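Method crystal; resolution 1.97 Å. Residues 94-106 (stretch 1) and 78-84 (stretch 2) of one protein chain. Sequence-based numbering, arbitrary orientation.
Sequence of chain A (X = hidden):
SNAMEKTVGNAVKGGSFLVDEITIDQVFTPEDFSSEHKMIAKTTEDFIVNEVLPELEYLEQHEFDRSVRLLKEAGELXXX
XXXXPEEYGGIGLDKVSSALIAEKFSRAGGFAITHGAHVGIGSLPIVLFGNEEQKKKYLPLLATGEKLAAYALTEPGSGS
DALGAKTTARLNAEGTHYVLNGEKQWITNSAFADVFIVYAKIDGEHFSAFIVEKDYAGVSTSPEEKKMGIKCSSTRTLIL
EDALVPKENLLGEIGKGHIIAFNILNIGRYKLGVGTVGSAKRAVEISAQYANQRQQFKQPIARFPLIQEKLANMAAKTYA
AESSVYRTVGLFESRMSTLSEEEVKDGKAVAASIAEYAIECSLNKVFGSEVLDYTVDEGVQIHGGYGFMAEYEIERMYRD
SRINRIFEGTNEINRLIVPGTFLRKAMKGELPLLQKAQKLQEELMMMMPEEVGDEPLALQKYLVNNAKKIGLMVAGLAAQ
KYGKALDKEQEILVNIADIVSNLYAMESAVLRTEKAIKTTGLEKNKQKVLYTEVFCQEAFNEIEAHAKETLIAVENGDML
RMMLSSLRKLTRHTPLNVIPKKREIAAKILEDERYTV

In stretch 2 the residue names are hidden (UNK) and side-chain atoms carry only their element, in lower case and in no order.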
# COMPACT_ATOMS: atom_id res chain seq x y z
N ASP A 94 35.06 1.64 -6.07
CA ASP A 94 34.29 2.77 -6.58
C ASP A 94 32.82 2.72 -6.10
O ASP A 94 32.39 1.72 -5.51
CB ASP A 94 34.39 2.87 -8.12
CG ASP A 94 33.62 1.77 -8.85
OD1 ASP A 94 33.94 1.53 -10.03
OD2 ASP A 94 32.71 1.13 -8.28
N LYS A 95 32.07 3.79 -6.35
CA LYS A 95 30.70 3.90 -5.83
C LYS A 95 29.71 2.92 -6.49
O LYS A 95 28.69 2.53 -5.86
CB LYS A 95 30.18 5.33 -5.96
CG LYS A 95 30.97 6.37 -5.19
CD LYS A 95 30.86 6.17 -3.70
CE LYS A 95 32.02 6.84 -2.96
NZ LYS A 95 33.34 6.42 -3.51
N VAL A 96 30.00 2.51 -7.72
CA VAL A 96 29.18 1.53 -8.41
C VAL A 96 29.25 0.19 -7.71
O VAL A 96 28.24 -0.44 -7.47
CB VAL A 96 29.54 1.41 -9.91
CG1 VAL A 96 28.73 0.30 -10.55
CG2 VAL A 96 29.26 2.72 -10.63
N SER A 97 30.47 -0.22 -7.34
CA SER A 97 30.70 -1.44 -6.59
C SER A 97 29.96 -1.46 -5.25
O SER A 97 29.29 -2.43 -4.93
CB SER A 97 32.22 -1.62 -6.35
OG SER A 97 32.89 -1.80 -7.58
N SER A 98 30.06 -0.40 -4.47
CA SER A 98 29.33 -0.41 -3.19
C SER A 98 27.80 -0.26 -3.34
O SER A 98 27.05 -0.68 -2.46
CB SER A 98 29.94 0.58 -2.19
OG SER A 98 29.82 1.90 -2.64
N ALA A 99 27.33 0.27 -4.47
CA ALA A 99 25.89 0.25 -4.77
C ALA A 99 25.47 -1.19 -5.07
O ALA A 99 24.45 -1.65 -4.60
CB ALA A 99 25.54 1.18 -5.95
N LEU A 100 26.27 -1.89 -5.85
CA LEU A 100 25.96 -3.27 -6.19
C LEU A 100 25.97 -4.15 -4.95
O LEU A 100 25.15 -5.08 -4.84
CB LEU A 100 26.94 -3.78 -7.23
CG LEU A 100 26.53 -3.41 -8.66
CD1 LEU A 100 27.65 -3.67 -9.69
CD2 LEU A 100 25.25 -4.16 -9.04
N ILE A 101 26.88 -3.87 -4.01
CA ILE A 101 26.88 -4.62 -2.77
C ILE A 101 25.54 -4.42 -2.00
O ILE A 101 24.91 -5.39 -1.55
CB ILE A 101 28.10 -4.29 -1.88
CG1 ILE A 101 29.40 -4.84 -2.49
CG2 ILE A 101 27.90 -4.86 -0.45
CD1 ILE A 101 30.69 -4.13 -1.96
N ALA A 102 25.08 -3.17 -1.91
CA ALA A 102 23.78 -2.90 -1.25
C ALA A 102 22.60 -3.53 -1.98
O ALA A 102 21.68 -4.08 -1.34
CB ALA A 102 23.56 -1.39 -1.07
N GLU A 103 22.64 -3.51 -3.31
CA GLU A 103 21.59 -4.10 -4.09
C GLU A 103 21.46 -5.59 -3.77
O GLU A 103 20.36 -6.09 -3.58
CB GLU A 103 21.79 -3.87 -5.62
CG GLU A 103 20.50 -4.18 -6.40
CD GLU A 103 20.69 -4.29 -7.91
OE1 GLU A 103 20.07 -5.22 -8.49
OE2 GLU A 103 21.41 -3.47 -8.53
N LYS A 104 22.57 -6.29 -3.73
CA LYS A 104 22.56 -7.72 -3.45
C LYS A 104 22.25 -8.05 -1.99
O LYS A 104 21.59 -9.08 -1.71
CB LYS A 104 23.87 -8.36 -3.87
CG LYS A 104 24.17 -8.19 -5.37
CD LYS A 104 23.08 -8.87 -6.16
CE LYS A 104 23.40 -8.96 -7.62
NZ LYS A 104 22.10 -9.22 -8.32
N PHE A 105 22.70 -7.18 -1.06
CA PHE A 105 22.32 -7.37 0.37
C PHE A 105 20.81 -7.34 0.64
O PHE A 105 20.31 -7.98 1.59
CB PHE A 105 23.07 -6.37 1.30
CG PHE A 105 24.23 -6.99 2.01
CD1 PHE A 105 24.08 -7.50 3.29
CD2 PHE A 105 25.48 -7.08 1.39
CE1 PHE A 105 25.19 -8.12 3.93
CE2 PHE A 105 26.56 -7.71 2.03
CZ PHE A 105 26.40 -8.21 3.30
N SER A 106 20.06 -6.57 -0.17
CA SER A 106 18.58 -6.54 -0.02
C SER A 106 17.89 -7.92 -0.01
O SER A 106 16.84 -8.09 0.60
CB SER A 106 17.96 -5.64 -1.09
OG SER A 106 18.04 -6.32 -2.32
N UNK A 78 35.82 -8.44 2.32
CA UNK A 78 35.94 -7.06 1.88
C UNK A 78 34.61 -6.31 1.74
O UNK A 78 34.61 -5.13 1.39
N UNK A 79 33.49 -6.98 2.04
CA UNK A 79 32.14 -6.36 1.94
C UNK A 79 31.78 -5.28 2.98
O UNK A 79 30.76 -4.58 2.84
c UNK A 79 30.16 -9.62 0.91
c UNK A 79 31.23 -8.53 0.82
c UNK A 79 31.28 -7.93 -0.59
c UNK A 79 31.05 -7.44 1.91
N UNK A 80 32.60 -5.11 4.01
CA UNK A 80 32.38 -4.03 4.96
C UNK A 80 33.30 -2.85 4.74
O UNK A 80 33.19 -1.84 5.45
c UNK A 80 30.16 -5.26 6.52
c UNK A 80 32.56 -4.54 6.39
c UNK A 80 31.58 -5.60 6.91
c UNK A 80 31.69 -5.62 8.42
N UNK A 81 34.25 -2.98 3.83
CA UNK A 81 35.25 -1.95 3.64
C UNK A 81 35.36 -1.37 2.24
O UNK A 81 36.36 -0.73 1.93
N UNK A 82 34.32 -1.56 1.41
CA UNK A 82 34.33 -1.10 0.02
C UNK A 82 34.43 0.43 -0.11
O UNK A 82 35.08 0.93 -1.01
c UNK A 82 33.12 -1.65 -0.77
N UNK A 83 33.80 1.15 0.81
CA UNK A 83 33.80 2.62 0.80
C UNK A 83 34.88 3.21 1.71
O UNK A 83 34.93 4.42 1.92
o UNK A 83 31.62 3.18 -1.04
o UNK A 83 30.17 2.81 0.58
c UNK A 83 32.43 3.18 1.25
c UNK A 83 31.33 3.04 0.18
N UNK A 84 35.72 2.36 2.27
CA UNK A 84 36.84 2.84 3.09
C UNK A 84 38.14 2.77 2.28
O UNK A 84 38.47 1.72 1.74
c UNK A 84 38.23 2.33 5.20
c UNK A 84 36.94 2.01 4.39
c UNK A 84 35.66 2.23 5.24
O HOH W 1 33.12 3.18 -3.01

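Position 78 has no side-chain atoms and is therefore Gly 78. Its phi of 83° and psi of 0° would jam a CB against the carbonyl O of the preceding residue, so the backbone itself calls for glycine here, where the chain leaves a helix through a Schellman motif.

Position 79 carries four carbons, forked at the second, and its CA-to-CB bond points toward the helix of stretch 1. One terminal carbon lies 4.2 Å from Phe 105 CE2, at the edge of the ring, and the other lies 4.1 Å from Ile 101 CG1. A fork one carbon beyond CB identifies Leu 79, with rotamers m and t; the carbon near the ring is CD1 and the one near Ile 101 is CD2.

Position 80 repeats the pattern of four carbons forked at the second. Its CA-to-CB bond points away from the helix, and although its end comes nearer, it makes no contact with stretch 1. The fork gives Leu 80.

Position 81 again lacks side-chain atoms and is Gly 81. It closes a type I turn, its N donating to Gly 78 O at 3.3 Å, and opens a second one that ends at position 84. An ideal CB would meet nothing of stretch 1.

Position 82 has a single carbon, directed toward the helix, 3.7 Å from Ile 101 CD1 and 4.1 Å from Ser 98 CB. A lone CB makes this Ala 82.

Position 83 has two carbons, the second bearing two oxygens. Its CA-to-CB bond points sideways, but the end of the side chain comes nearer, and one oxygen lies 2.7 Å from Ser 98 OG. This short carboxylate is Asp 83, and its OD2 accepts a hydrogen bond from Ser 98 OG. Water 1 also donates to OD2, at 2.5 Å, and accepts a weak bond from Lys 95 NZ at 3.3 Å.

Position 84 shows one carbon carrying two more, a fork directly at CB, and lies out of reach of stretch 1. It is Val 84, whose N closes the second turn on Gly 81 O at 3.2 Å.

The contact thus joins an apolar patch to a polar end. Leu 79 and Ala 82 pack against Ile 101, with Phe 105 and Ser 98 extending the surface along the helix. Beyond them, Asp 83 anchors the loop through Ser 98, and water 1 relays it to Lys 95, whose NZ lies 4.4 Å from Asp 83 OD2, too far for a salt bridge.

Stretch 2 78-84: GLLGADV
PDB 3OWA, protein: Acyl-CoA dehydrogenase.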